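Local coordinates for protein AlyQ (Persicobacter sp. CCB-QB2, PDB 5XNR) that probably cleaves alginate by beta-elimination through its lyase domain, which is joined to a CBM32 carbohydrate-binding module, at residues 236-241 and 382-387; 152-157 and 190-195; 301-306 and 316-321; 240-245 and 297-302. All coordinates share one frame; numbering follows the deposited sequence.

Contact 1 (236-241 and 382-387); sequences VYVKQA and VVVYDY
A classic beta bulge interrupts the antiparallel pairing of strands 233-244 and 379-392 in the alginate lyase domain: K239 lies opposite both Y385 and D386, and the register shifts by one residue. The evidence is the forked acceptor K239 O, which takes Y385 N at 2.7 Å and D386 N at 3.3 Å; the second donor lies in the carbonyl plane on a lone pair. K239 N returns a nearly straight bond to D386 O, 2.8 Å long. Beyond the bulge, A241 and V383 form a regular hydrogen-bonded pair, with A241 N to V383 O at 2.7 Å. Y385, at the bulge, turns its ring edge to the backbone of Q240 and A241, while its CB packs on K239 CD at 3.6 Å. The lysine bends at chi3 (-102°), and its NZ forms a salt bridge with E143. On the face carrying V238, Q240, V384 and Y387, the branches V238 CG1 and V384 CG1 meet at 4.1 Å. Q240 OE1 is buried against V382 CG1 without a polar partner, whereas NE2 bonds to H303. Strand 302-310 flanks 233-244 on one side and 192-197 flanks 379-392 on the other; I358 of strand 355-358 packs on V238 and Y387.

Contact 2 (152-157 and 190-195); sequences SDLMSN and NAMVFR
L154 meets the backbone of N190 and A191 with both of its methyl groups. CD1 lies 3.3 Å from A191 O and also reaches M192, with 4.0 Å to its CB, while CD2 rests 3.5 Å from N190 C. The two methyls therefore lie side by side against one flank of the chain just where it enters strand 192-197, touching two successive peptide groups and the root of the next side chain. With CB directed at the opposing segment and CG anti to the carbonyl carbon (chi1 -68°), both methyls are carried to the backbone. A second, looser apolar touch joins M155 CG to M192 SD at 4.5 Å. The contact is thus one of methyl groups on peptide carbonyls, with a small apolar part at M192; no polar bond joins the two segments.

The 152-154 end is a short 3-10 turn, confirmed by the backbone bond from M155 N to S152 O at 3.2 Å. It belongs to the connection between the last strand of the CBM32 region, 123-133, and strand 161-164 of the lyase domain, and it lies over the end of the sheet where 192-197 pairs with 379-392 and 183-185.

Further out, S152 OG bonds to G176 N, tying the turn to the loop that holds C175 of the C158-C175 disulfide. A148 and V185 also touch L154, and W161, W183 and Y387 touch M155. On the other segment, N190 is anchored through OD1 to N186 and through ND2 to the carbonyl oxygen of A144, while M192 exchanges backbone bonds with V384.

Contact 3 (301-306 and 316-321); sequences TVHEVI and LYYSED
Y318 reaches across to H303 with the outer part of its ring. Its CG is anti to the backbone N (chi1 -176°), placing CD1 beside E304 O at 3.8 Å. Farther along the ring, CE1 lies over one face of the H303 imidazole, displaced toward the rim and 3.5 Å from H303 CG; the two ring planes are inclined by 36°. At the tip, OH is 3.3 Å from H303 CB and donates to E320 OE2 at 2.7 Å, using the carboxylate's anti lone pair. The carboxylate of E320 in turn lies against T301 CG2.

These residues sit in the beta hairpin of strands 302-310 and 313-319, whose short segments run at 169°. E304 with S319 and I306 with Y317 are hydrogen-bonded pairs; E304 N reaches S319 O at 2.9 Å. On their shared face I306 CG2 packs against Y317 CD1 at 3.6 Å. Past the last pair, a water donates to both V302 O and E320 O. Helix 324-330 lies against the face of I306, Y317 and S319 through L324, and E304 OE2 accepts from the helix at A325 N and also bonds to Y237 OH. H303 NE2 bonds to Q240 on strand 233-244.

Contact 4 (240-245 and 297-302); sequences QAITQL and YNLGTV
A type II beta turn, N298 to T301, brings the loop ahead of strand 302-310 up to strand 233-244, and two hydrogen bonds fasten it at I242. G300 N donates to I242 O at 2.9 Å, approaching 30° from the carbonyl plane. I242 N in turn donates to Y297 OH at 3.1 Å. The same hydroxyl donates to T301 O at 2.6 Å, in the carbonyl plane on a lone pair, so it links the strand to the far end of the turn. Y297 can span that gap because its CG is anti to the backbone N (chi1 -180°); the ring then stands with its edge to I242 O.

Within the turn N298 O accepts from both T301 N and T301 OG1, which approach from the same face of its plane, OG1 at 2.9 Å. G300, at the third position, has a positive phi of 96°, as expected for type II, and presents its CA to T243 CG2. L299, at the second position, extends alongside the strand, with CD2 3.6 Å from I242 O and 3.8 Å from L245 CD1.

A241 CB lies against T301 O at 3.4 Å and V302 CG2 packs beside it. L273 of strand 269-274 touches I242, Y297 and L299, joining the turn and strand 233-244 to the other sheet of the lyase domain. T243 OG1 bonds to E381.

In the fold
From the N terminus, contact 2 closes first, joining the loop 152-157 ahead of strand 161-164 to the start of strand 192-197; its loop ends before any other opens. Segment 236-241 then opens contact 1, which does not close until 382-387; contact 3 lies wholly within its span, and contact 4, sharing Q240 and A241, starts from the same stretch and closes inside it, at 297-302. Contact 3 opens there, sharing T301 and V302, then closes the hairpin at 316-321. All four reach one antiparallel sheet, in the order 192-197, 379-392, 233-244, 302-310, 313-319. Contacts 1 and 2 meet where M192 pairs with V384; contacts 2 and 3 lie about 18 Å apart, centre to centre.

Contact 1 (236-241 and 382-387)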
# COMPACT_ATOMS: atom_id res chain seq x y z
N VAL A 236 -19.23 -3.97 -9.03
CA VAL A 236 -17.82 -3.58 -9.20
C VAL A 236 -17.10 -3.84 -7.87
O VAL A 236 -17.57 -3.42 -6.83
CB VAL A 236 -17.63 -2.11 -9.64
CG1 VAL A 236 -18.24 -1.11 -8.68
CG2 VAL A 236 -16.17 -1.78 -9.86
N TYR A 237 -15.97 -4.53 -7.96
CA TYR A 237 -15.07 -4.72 -6.86
C TYR A 237 -13.74 -4.06 -7.19
O TYR A 237 -13.26 -4.20 -8.33
CB TYR A 237 -14.84 -6.21 -6.58
CG TYR A 237 -13.58 -6.54 -5.83
CD1 TYR A 237 -13.57 -6.63 -4.46
CD2 TYR A 237 -12.40 -6.79 -6.50
CE1 TYR A 237 -12.41 -6.95 -3.76
CE2 TYR A 237 -11.22 -7.10 -5.83
CZ TYR A 237 -11.23 -7.19 -4.45
OH TYR A 237 -10.10 -7.53 -3.79
N VAL A 238 -13.17 -3.35 -6.21
CA VAL A 238 -11.87 -2.72 -6.39
C VAL A 238 -11.05 -2.92 -5.12
O VAL A 238 -11.53 -2.63 -4.06
CB VAL A 238 -11.99 -1.21 -6.69
CG1 VAL A 238 -10.62 -0.59 -6.95
CG2 VAL A 238 -12.94 -0.91 -7.85
N LYS A 239 -9.80 -3.34 -5.26
CA LYS A 239 -8.80 -3.28 -4.19
C LYS A 239 -7.82 -2.17 -4.52
O LYS A 239 -7.12 -2.26 -5.52
CB LYS A 239 -8.01 -4.59 -4.06
CG LYS A 239 -6.84 -4.54 -3.07
CD LYS A 239 -5.99 -5.80 -3.02
CE LYS A 239 -6.28 -6.70 -1.84
NZ LYS A 239 -5.48 -7.95 -1.89
N GLN A 240 -7.73 -1.17 -3.65
CA GLN A 240 -6.99 0.04 -3.96
C GLN A 240 -6.56 0.76 -2.69
O GLN A 240 -7.05 0.48 -1.59
CB GLN A 240 -7.90 0.99 -4.73
CG GLN A 240 -9.09 1.53 -3.94
CD GLN A 240 -10.05 2.29 -4.82
OE1 GLN A 240 -9.83 2.48 -6.01
NE2 GLN A 240 -11.16 2.71 -4.25
N ALA A 241 -5.66 1.72 -2.86
CA ALA A 241 -5.36 2.67 -1.78
C ALA A 241 -5.38 4.08 -2.37
O ALA A 241 -4.95 4.30 -3.50
CB ALA A 241 -4.03 2.37 -1.15
N VAL A 382 -4.35 7.36 -6.69
CA VAL A 382 -5.08 6.13 -6.36
C VAL A 382 -4.30 4.97 -6.96
O VAL A 382 -3.95 4.98 -8.14
CB VAL A 382 -6.54 6.17 -6.88
CG1 VAL A 382 -7.27 4.85 -6.71
CG2 VAL A 382 -7.33 7.26 -6.20
N VAL A 383 -4.03 3.98 -6.12
CA VAL A 383 -3.28 2.80 -6.47
C VAL A 383 -4.25 1.62 -6.44
O VAL A 383 -4.81 1.34 -5.38
CB VAL A 383 -2.10 2.55 -5.50
CG1 VAL A 383 -1.21 1.44 -6.02
CG2 VAL A 383 -1.25 3.79 -5.24
N VAL A 384 -4.40 0.94 -7.58
CA VAL A 384 -5.37 -0.15 -7.73
C VAL A 384 -4.63 -1.49 -7.89
O VAL A 384 -3.94 -1.71 -8.88
CB VAL A 384 -6.31 0.08 -8.93
CG1 VAL A 384 -7.22 -1.11 -9.13
CG2 VAL A 384 -7.12 1.34 -8.77
N TYR A 385 -4.81 -2.38 -6.92
CA TYR A 385 -4.13 -3.64 -6.91
C TYR A 385 -4.94 -4.65 -7.74
O TYR A 385 -4.35 -5.46 -8.45
CB TYR A 385 -3.89 -4.09 -5.46
CG TYR A 385 -2.95 -3.19 -4.70
CD1 TYR A 385 -3.40 -2.05 -4.06
CD2 TYR A 385 -1.59 -3.45 -4.65
CE1 TYR A 385 -2.53 -1.20 -3.40
CE2 TYR A 385 -0.70 -2.62 -3.99
CZ TYR A 385 -1.18 -1.49 -3.35
OH TYR A 385 -0.32 -0.66 -2.69
N ASP A 386 -6.27 -4.60 -7.65
CA ASP A 386 -7.12 -5.57 -8.33
C ASP A 386 -8.53 -5.02 -8.50
O ASP A 386 -8.96 -4.16 -7.78
CB ASP A 386 -7.17 -6.86 -7.52
CG ASP A 386 -7.70 -8.08 -8.26
OD1 ASP A 386 -7.47 -8.19 -9.48
OD2 ASP A 386 -8.29 -8.93 -7.59
N TYR A 387 -9.27 -5.56 -9.44
CA TYR A 387 -10.63 -5.11 -9.63
C TYR A 387 -11.37 -6.11 -10.53
O TYR A 387 -10.71 -6.86 -11.26
CB TYR A 387 -10.66 -3.72 -10.28
CG TYR A 387 -10.21 -3.76 -11.71
CD1 TYR A 387 -8.86 -3.67 -12.02
CD2 TYR A 387 -11.10 -3.96 -12.74
CE1 TYR A 387 -8.44 -3.75 -13.34
CE2 TYR A 387 -10.69 -4.05 -14.06
CZ TYR A 387 -9.35 -3.94 -14.37
OH TYR A 387 -8.92 -3.98 -15.66

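Contact 2 (152-157 and 190-195)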
# COMPACT_ATOMS: atom_id res chain seq x y z
N SER A 152 -1.66 -2.36 -18.60
CA SER A 152 -2.60 -3.35 -19.18
C SER A 152 -2.35 -4.75 -18.60
O SER A 152 -3.21 -5.61 -18.70
CB SER A 152 -2.55 -3.37 -20.70
OG SER A 152 -1.44 -4.09 -21.20
N ASP A 153 -1.20 -5.01 -18.00
CA ASP A 153 -0.90 -6.36 -17.48
C ASP A 153 -1.78 -6.68 -16.27
O ASP A 153 -2.09 -7.84 -16.05
CB ASP A 153 0.56 -6.50 -17.07
CG ASP A 153 1.52 -6.54 -18.24
OD1 ASP A 153 1.08 -6.85 -19.37
OD2 ASP A 153 2.70 -6.28 -18.01
N LEU A 154 -2.17 -5.65 -15.54
CA LEU A 154 -2.99 -5.74 -14.31
C LEU A 154 -4.49 -5.81 -14.62
O LEU A 154 -5.30 -5.87 -13.68
CB LEU A 154 -2.68 -4.50 -13.46
CG LEU A 154 -1.26 -4.49 -12.92
CD1 LEU A 154 -0.69 -3.09 -12.87
CD2 LEU A 154 -1.19 -5.18 -11.55
N MET A 155 -4.84 -5.73 -15.91
CA MET A 155 -6.23 -5.76 -16.36
C MET A 155 -6.47 -7.15 -16.94
O MET A 155 -5.67 -7.65 -17.75
CB MET A 155 -6.54 -4.72 -17.45
CG MET A 155 -6.07 -3.31 -17.14
SD MET A 155 -6.30 -2.15 -18.51
CE MET A 155 -8.09 -2.03 -18.55
N SER A 156 -7.59 -7.71 -16.52
CA SER A 156 -8.02 -9.00 -16.95
C SER A 156 -8.59 -8.91 -18.37
O SER A 156 -8.39 -9.83 -19.17
CB SER A 156 -8.99 -9.58 -15.93
OG SER A 156 -10.17 -8.80 -15.83
N ASN A 157 -9.30 -7.83 -18.69
CA ASN A 157 -9.73 -7.52 -20.08
C ASN A 157 -9.34 -6.06 -20.38
O ASN A 157 -10.07 -5.13 -19.98
CB ASN A 157 -11.23 -7.78 -20.28
CG ASN A 157 -11.74 -7.46 -21.68
OD1 ASN A 157 -11.04 -6.82 -22.46
ND2 ASN A 157 -12.95 -7.90 -22.02
N ASN A 190 2.72 -4.67 -8.83
CA ASN A 190 1.49 -5.36 -8.42
C ASN A 190 0.26 -4.43 -8.50
O ASN A 190 -0.83 -4.87 -8.12
CB ASN A 190 1.61 -5.93 -7.00
CG ASN A 190 1.93 -4.90 -5.94
OD1 ASN A 190 1.88 -3.69 -6.18
ND2 ASN A 190 2.25 -5.38 -4.74
N ALA A 191 0.40 -3.19 -8.99
CA ALA A 191 -0.76 -2.29 -9.02
C ALA A 191 -0.58 -1.23 -10.12
O ALA A 191 0.52 -1.04 -10.59
CB ALA A 191 -0.95 -1.63 -7.69
N MET A 192 -1.67 -0.60 -10.53
CA MET A 192 -1.62 0.52 -11.48
C MET A 192 -1.94 1.80 -10.71
O MET A 192 -2.73 1.78 -9.76
CB MET A 192 -2.58 0.40 -12.66
CG MET A 192 -3.76 -0.53 -12.42
SD MET A 192 -4.93 -0.55 -13.81
CE MET A 192 -6.33 -1.23 -12.92
N VAL A 193 -1.29 2.88 -11.13
CA VAL A 193 -1.34 4.12 -10.41
C VAL A 193 -1.98 5.17 -11.33
O VAL A 193 -1.52 5.39 -12.43
CB VAL A 193 0.06 4.58 -9.97
CG1 VAL A 193 -0.03 5.77 -9.05
CG2 VAL A 193 0.83 3.46 -9.32
N PHE A 194 -3.03 5.77 -10.82
CA PHE A 194 -3.70 6.84 -11.47
C PHE A 194 -3.34 8.15 -10.76
O PHE A 194 -3.86 8.44 -9.68
CB PHE A 194 -5.20 6.58 -11.41
CG PHE A 194 -5.69 5.33 -12.08
CD1 PHE A 194 -5.72 4.13 -11.40
CD2 PHE A 194 -6.16 5.36 -13.38
CE1 PHE A 194 -6.21 2.98 -12.01
CE2 PHE A 194 -6.64 4.21 -14.00
CZ PHE A 194 -6.67 3.02 -13.31
N ARG A 195 -2.47 8.95 -11.39
CA ARG A 195 -1.96 10.20 -10.84
C ARG A 195 -2.56 11.40 -11.58
O ARG A 195 -2.43 11.52 -12.79
CB ARG A 195 -0.44 10.28 -10.96
CG ARG A 195 0.11 11.61 -10.43
CD ARG A 195 1.57 11.68 -10.04
NE ARG A 195 1.99 10.72 -9.04
CZ ARG A 195 3.23 10.65 -8.58
NH1 ARG A 195 4.05 11.67 -8.72
NH2 ARG A 195 3.65 9.55 -7.99

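Contact 3 (301-306 and 316-321)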
# COMPACT_ATOMS: atom_id res chain seq x y z
N THR A 301 -3.66 3.42 2.99
CA THR A 301 -4.27 2.24 3.55
C THR A 301 -4.98 1.51 2.41
O THR A 301 -5.83 2.08 1.74
CB THR A 301 -5.18 2.57 4.75
OG1 THR A 301 -4.42 3.29 5.72
CG2 THR A 301 -5.79 1.35 5.40
N VAL A 302 -4.57 0.27 2.18
CA VAL A 302 -5.13 -0.54 1.11
C VAL A 302 -6.50 -1.01 1.58
O VAL A 302 -6.60 -1.57 2.68
CB VAL A 302 -4.25 -1.75 0.79
CG1 VAL A 302 -4.86 -2.64 -0.27
CG2 VAL A 302 -2.86 -1.31 0.38
N HIS A 303 -7.54 -0.75 0.77
CA HIS A 303 -8.87 -1.23 1.12
C HIS A 303 -9.47 -2.02 -0.04
O HIS A 303 -8.87 -2.09 -1.10
CB HIS A 303 -9.80 -0.10 1.54
CG HIS A 303 -10.09 0.91 0.48
ND1 HIS A 303 -9.51 2.15 0.48
CD2 HIS A 303 -10.93 0.89 -0.57
CE1 HIS A 303 -9.98 2.85 -0.53
NE2 HIS A 303 -10.85 2.11 -1.19
N GLU A 304 -10.63 -2.62 0.24
CA GLU A 304 -11.47 -3.27 -0.77
C GLU A 304 -12.88 -2.69 -0.68
O GLU A 304 -13.38 -2.43 0.41
CB GLU A 304 -11.54 -4.79 -0.57
CG GLU A 304 -10.21 -5.51 -0.65
CD GLU A 304 -10.32 -6.95 -0.22
OE1 GLU A 304 -10.19 -7.20 1.00
OE2 GLU A 304 -10.57 -7.82 -1.10
N VAL A 305 -13.51 -2.50 -1.83
CA VAL A 305 -14.84 -1.92 -1.90
C VAL A 305 -15.63 -2.67 -2.97
O VAL A 305 -15.07 -3.05 -3.99
CB VAL A 305 -14.78 -0.42 -2.23
CG1 VAL A 305 -14.04 -0.15 -3.52
CG2 VAL A 305 -16.17 0.19 -2.26
N ILE A 306 -16.92 -2.89 -2.71
CA ILE A 306 -17.88 -3.38 -3.70
C ILE A 306 -19.09 -2.44 -3.74
O ILE A 306 -19.65 -2.09 -2.70
CB ILE A 306 -18.30 -4.82 -3.35
CG1 ILE A 306 -17.11 -5.77 -3.48
CG2 ILE A 306 -19.49 -5.25 -4.19
CD1 ILE A 306 -17.31 -7.09 -2.77
N LEU A 316 -23.24 -1.45 -0.26
CA LEU A 316 -21.85 -0.99 -0.12
C LEU A 316 -21.07 -1.90 0.84
O LEU A 316 -21.43 -2.04 2.00
CB LEU A 316 -21.88 0.44 0.40
CG LEU A 316 -20.52 1.05 0.75
CD1 LEU A 316 -19.61 1.15 -0.47
CD2 LEU A 316 -20.73 2.42 1.38
N TYR A 317 -20.02 -2.52 0.32
CA TYR A 317 -19.14 -3.38 1.12
C TYR A 317 -17.78 -2.70 1.23
O TYR A 317 -17.31 -2.17 0.25
CB TYR A 317 -18.90 -4.74 0.47
CG TYR A 317 -20.11 -5.61 0.19
CD1 TYR A 317 -20.96 -5.35 -0.86
CD2 TYR A 317 -20.37 -6.74 0.96
CE1 TYR A 317 -22.04 -6.18 -1.15
CE2 TYR A 317 -21.47 -7.56 0.71
CZ TYR A 317 -22.31 -7.28 -0.35
OH TYR A 317 -23.39 -8.10 -0.60
N TYR A 318 -17.15 -2.76 2.39
CA TYR A 318 -15.86 -2.11 2.61
C TYR A 318 -15.02 -2.97 3.56
O TYR A 318 -15.55 -3.48 4.52
CB TYR A 318 -16.02 -0.71 3.20
CG TYR A 318 -14.72 0.03 3.36
CD1 TYR A 318 -14.16 0.72 2.30
CD2 TYR A 318 -14.02 0.00 4.56
CE1 TYR A 318 -12.95 1.38 2.42
CE2 TYR A 318 -12.81 0.67 4.70
CZ TYR A 318 -12.28 1.36 3.62
OH TYR A 318 -11.09 2.01 3.73
N SER A 319 -13.72 -3.11 3.30
CA SER A 319 -12.89 -3.83 4.27
C SER A 319 -11.44 -3.38 4.20
O SER A 319 -10.93 -3.10 3.13
CB SER A 319 -12.96 -5.30 4.07
OG SER A 319 -12.07 -5.93 4.99
N GLU A 320 -10.78 -3.40 5.35
CA GLU A 320 -9.34 -3.10 5.40
C GLU A 320 -8.58 -4.36 5.86
O GLU A 320 -7.41 -4.27 6.11
CB GLU A 320 -9.10 -1.86 6.27
CG GLU A 320 -9.44 -0.54 5.59
CD GLU A 320 -9.35 0.69 6.48
OE1 GLU A 320 -8.83 0.55 7.60
OE2 GLU A 320 -9.83 1.78 6.08
N ASP A 321 -9.23 -5.53 5.89
CA ASP A 321 -8.65 -6.74 6.49
C ASP A 321 -8.09 -7.65 5.40
O ASP A 321 -7.45 -8.65 5.71
CB ASP A 321 -9.65 -7.46 7.41
CG ASP A 321 -10.80 -8.20 6.73
OD1 ASP A 321 -10.86 -8.19 5.48
OD2 ASP A 321 -11.66 -8.77 7.46
O HOH W 1 -5.18 -2.59 4.77
O HOH W 2 -9.28 -5.29 2.54

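Contact 4 (240-245 and 297-302)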
# COMPACT_ATOMS: atom_id res chain seq x y z
N GLN A 240 -7.73 -1.17 -3.65
CA GLN A 240 -6.99 0.04 -3.96
C GLN A 240 -6.56 0.76 -2.69
O GLN A 240 -7.05 0.48 -1.59
CB GLN A 240 -7.90 0.99 -4.73
CG GLN A 240 -9.09 1.53 -3.94
CD GLN A 240 -10.05 2.29 -4.82
OE1 GLN A 240 -9.83 2.48 -6.01
NE2 GLN A 240 -11.16 2.71 -4.25
N ALA A 241 -5.66 1.72 -2.86
CA ALA A 241 -5.36 2.67 -1.78
C ALA A 241 -5.38 4.08 -2.37
O ALA A 241 -4.95 4.30 -3.50
CB ALA A 241 -4.03 2.37 -1.15
N ILE A 242 -5.94 5.01 -1.63
CA ILE A 242 -5.82 6.39 -2.03
C ILE A 242 -4.56 6.89 -1.34
O ILE A 242 -4.48 6.84 -0.11
CB ILE A 242 -7.05 7.22 -1.63
CG1 ILE A 242 -8.34 6.68 -2.25
CG2 ILE A 242 -6.80 8.68 -1.98
CD1 ILE A 242 -9.60 7.17 -1.55
N THR A 243 -3.59 7.33 -2.14
CA THR A 243 -2.25 7.59 -1.64
C THR A 243 -1.93 9.08 -1.57
O THR A 243 -0.98 9.46 -0.89
CB THR A 243 -1.21 6.89 -2.52
OG1 THR A 243 -1.55 7.15 -3.88
CG2 THR A 243 -1.15 5.41 -2.26
N GLN A 244 -2.65 9.94 -2.27
CA GLN A 244 -2.32 11.38 -2.20
C GLN A 244 -3.56 12.21 -2.51
O GLN A 244 -4.37 11.80 -3.32
CB GLN A 244 -1.20 11.73 -3.19
CG GLN A 244 -0.61 13.13 -3.01
CD GLN A 244 0.47 13.16 -1.95
OE1 GLN A 244 0.19 13.05 -0.76
NE2 GLN A 244 1.71 13.31 -2.38
N LEU A 245 -3.65 13.38 -1.87
CA LEU A 245 -4.65 14.42 -2.17
C LEU A 245 -3.96 15.77 -2.44
O LEU A 245 -2.87 16.03 -1.91
CB LEU A 245 -5.59 14.57 -0.97
CG LEU A 245 -6.20 13.26 -0.48
CD1 LEU A 245 -6.54 13.35 0.99
CD2 LEU A 245 -7.41 12.88 -1.32
N TYR A 297 -9.67 7.80 7.74
CA TYR A 297 -8.94 7.13 6.67
C TYR A 297 -7.53 7.74 6.56
O TYR A 297 -7.39 8.96 6.39
CB TYR A 297 -9.65 7.20 5.32
CG TYR A 297 -8.87 6.49 4.24
CD1 TYR A 297 -8.95 5.11 4.09
CD2 TYR A 297 -8.04 7.18 3.38
CE1 TYR A 297 -8.25 4.45 3.09
CE2 TYR A 297 -7.30 6.54 2.40
CZ TYR A 297 -7.41 5.17 2.25
OH TYR A 297 -6.67 4.53 1.30
N ASN A 298 -6.52 6.87 6.66
CA ASN A 298 -5.11 7.26 6.51
C ASN A 298 -4.65 7.00 5.07
O ASN A 298 -4.88 5.92 4.50
CB ASN A 298 -4.23 6.52 7.53
CG ASN A 298 -4.70 6.80 8.94
OD1 ASN A 298 -5.12 5.89 9.65
ND2 ASN A 298 -4.72 8.07 9.32
N LEU A 299 -4.01 8.01 4.49
CA LEU A 299 -3.53 7.87 3.13
C LEU A 299 -2.60 6.66 3.02
O LEU A 299 -1.72 6.53 3.82
CB LEU A 299 -2.79 9.14 2.72
CG LEU A 299 -3.68 10.36 2.53
CD1 LEU A 299 -2.83 11.55 2.10
CD2 LEU A 299 -4.76 10.07 1.50
N GLY A 300 -2.85 5.82 2.02
CA GLY A 300 -1.99 4.67 1.71
C GLY A 300 -2.49 3.37 2.33
O GLY A 300 -1.83 2.33 2.21
N THR A 301 -3.66 3.42 2.99
CA THR A 301 -4.27 2.24 3.55
C THR A 301 -4.98 1.51 2.41
O THR A 301 -5.83 2.08 1.74
CB THR A 301 -5.18 2.57 4.75
OG1 THR A 301 -4.42 3.29 5.72
CG2 THR A 301 -5.79 1.35 5.40
N VAL A 302 -4.57 0.27 2.18
CA VAL A 302 -5.13 -0.54 1.11
C VAL A 302 -6.50 -1.01 1.58
O VAL A 302 -6.60 -1.57 2.68
CB VAL A 302 -4.25 -1.75 0.79
CG1 VAL A 302 -4.86 -2.64 -0.27
CG2 VAL A 302 -2.86 -1.31 0.38